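Local coordinates for cytokinesis protein 2 (Saccharomyces cerevisiae, PDB 4WPE), which mediates the cytoskeletal rearrangements required for cytokinesis, binding phospholipids and actin filaments and forming rings at the septins and then the medial actin ring, at residues Val88-Arg92 / Lys251-Leu255. Sequence-based numbering, arbitrary orientation.
Sequences VEKAR and KMDML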
loop_
_atom_site.group_PDB
_atom_site.type_symbol
_atom_site.label_atom_id
_atom_site.label_comp_id
_atom_site.label_asym_id
_atom_site.label_seq_id
_atom_site.Cartn_x
_atom_site.Cartn_y
_atom_site.Cartn_z
ATOM N N VAL A 88 4.777 11.080 9.761
ATOM C CA VAL A 88 5.257 9.770 9.340
ATOM C C VAL A 88 4.442 9.246 8.162
ATOM O O VAL A 88 4.997 8.761 7.176
ATOM C CB VAL A 88 5.200 8.747 10.498
ATOM C CG1 VAL A 88 5.163 7.319 9.966
ATOM C CG2 VAL A 88 6.373 8.948 11.446
ATOM N N GLU A 89 3.123 9.368 8.262
ATOM C CA GLU A 89 2.228 8.804 7.258
ATOM C C GLU A 89 2.249 9.570 5.939
ATOM O O GLU A 89 2.099 8.971 4.878
ATOM C CB GLU A 89 0.799 8.738 7.802
ATOM C CG GLU A 89 0.602 7.694 8.894
ATOM C CD GLU A 89 0.800 6.273 8.392
ATOM O OE1 GLU A 89 -0.144 5.718 7.789
ATOM O OE2 GLU A 89 1.898 5.713 8.598
ATOM N N LYS A 90 2.435 10.886 5.989
ATOM C CA LYS A 90 2.507 11.652 4.747
ATOM C C LYS A 90 3.860 11.429 4.074
ATOM O O LYS A 90 4.003 11.639 2.869
ATOM C CB LYS A 90 2.266 13.145 4.991
ATOM C CG LYS A 90 3.147 13.770 6.045
ATOM C CD LYS A 90 3.005 15.284 6.054
ATOM C CE LYS A 90 1.565 15.709 6.289
ATOM N NZ LYS A 90 1.409 17.190 6.225
ATOM N N ALA A 91 4.847 10.991 4.852
ATOM C CA ALA A 91 6.145 10.616 4.302
ATOM C C ALA A 91 6.036 9.316 3.508
ATOM O O ALA A 91 6.631 9.182 2.436
ATOM C CB ALA A 91 7.178 10.478 5.408
ATOM N N ARG A 92 5.277 8.361 4.040
ATOM C CA ARG A 92 5.011 7.115 3.327
ATOM C C ARG A 92 4.250 7.394 2.040
ATOM O O ARG A 92 4.571 6.841 0.986
ATOM C CB ARG A 92 4.216 6.137 4.195
ATOM C CG ARG A 92 4.950 5.650 5.430
ATOM C CD ARG A 92 4.350 4.354 5.963
ATOM N NE ARG A 92 2.921 4.459 6.248
ATOM C CZ ARG A 92 1.963 3.915 5.502
ATOM N NH1 ARG A 92 2.273 3.226 4.412
ATOM N NH2 ARG A 92 0.691 4.062 5.846
ATOM N N LYS A 251 10.642 5.438 9.806
ATOM C CA LYS A 251 9.584 6.322 10.279
ATOM C C LYS A 251 8.822 5.712 11.450
ATOM O O LYS A 251 8.391 6.428 12.353
ATOM C CB LYS A 251 8.626 6.661 9.137
ATOM C CG LYS A 251 9.278 7.454 8.019
ATOM C CD LYS A 251 10.117 8.589 8.581
ATOM C CE LYS A 251 10.576 9.537 7.491
ATOM N NZ LYS A 251 11.495 10.576 8.033
HETATM N N MSE A 252 8.656 4.394 11.437
HETATM C CA MSE A 252 8.017 3.707 12.555
HETATM C C MSE A 252 8.980 3.598 13.731
HETATM O O MSE A 252 8.558 3.425 14.875
HETATM C CB MSE A 252 7.524 2.319 12.141
HETATM C CG MSE A 252 6.451 2.337 11.069
HETATM SE SE MSE A 252 4.794 3.147 11.696
HETATM C CE MSE A 252 3.786 3.150 10.024
ATOM N N ASP A 253 10.276 3.694 13.448
ATOM C CA ASP A 253 11.268 3.790 14.511
ATOM C C ASP A 253 11.080 5.113 15.240
ATOM O O ASP A 253 11.084 5.156 16.468
ATOM C CB ASP A 253 12.693 3.679 13.963
ATOM C CG ASP A 253 13.139 2.240 13.775
ATOM O OD1 ASP A 253 12.663 1.359 14.525
ATOM O OD2 ASP A 253 13.975 1.990 12.881
HETATM N N MSE A 254 10.907 6.187 14.471
HETATM C CA MSE A 254 10.644 7.511 15.029
HETATM C C MSE A 254 9.450 7.485 15.973
HETATM O O MSE A 254 9.527 7.967 17.104
HETATM C CB MSE A 254 10.383 8.532 13.918
HETATM C CG MSE A 254 11.597 8.951 13.116
HETATM SE SE MSE A 254 11.404 10.788 12.486
HETATM C CE MSE A 254 9.684 10.626 11.586
ATOM N N LEU A 255 8.348 6.917 15.491
ATOM C CA LEU A 255 7.106 6.868 16.251
ATOM C C LEU A 255 7.281 6.064 17.531
ATOM O O LEU A 255 6.831 6.475 18.598
ATOM C CB LEU A 255 5.982 6.272 15.404
ATOM C CG LEU A 255 4.607 6.250 16.073
ATOM C CD1 LEU A 255 4.239 7.640 16.561
ATOM C CD2 LEU A 255 3.550 5.718 15.120
#
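Helices 76-162 and 170-259 of this F-BAR domain pack almost exactly antiparallel here: the axes of segments 88-92 and 251-255 approach to 10.5 Å, with N-to-C directions 176° apart. V88 is the main point of engagement. Its CG2 reaches the carbonyl O of K251 at 3.4 Å, while V88 CG1 packs on K251 CB at 3.6 Å. Two selenomethionines close in on the valine: CE of M254 meets V88 CG2 at 3.7 Å, and M252, m at chi1 and chi2 and t at chi3, leaves its helix sideways and then reaches across, bringing its CE to 4.4 Å from V88 CG1. That same methyl ends 3.5 Å from E89 OE2 and 4.1 Å from R92 NE, against a bidentate salt bridge within one helical turn, in which R92 NH2 and NE donate to E89 OE1 (2.7 Å) and OE2 (2.9 Å). K251, m at chi1 and chi2 and then extended, lays its CE 4.1 Å from A91 CB. R92 NH1 also bridges to E248 and hydrogen-bonds Y54. Beyond the pair, L58 and T62 of helix 37-71 pack on E89, and the second subunit completes the dimeric helical bundle, its R47 salt-bridged to E89 and its Y245 against R92 and M252.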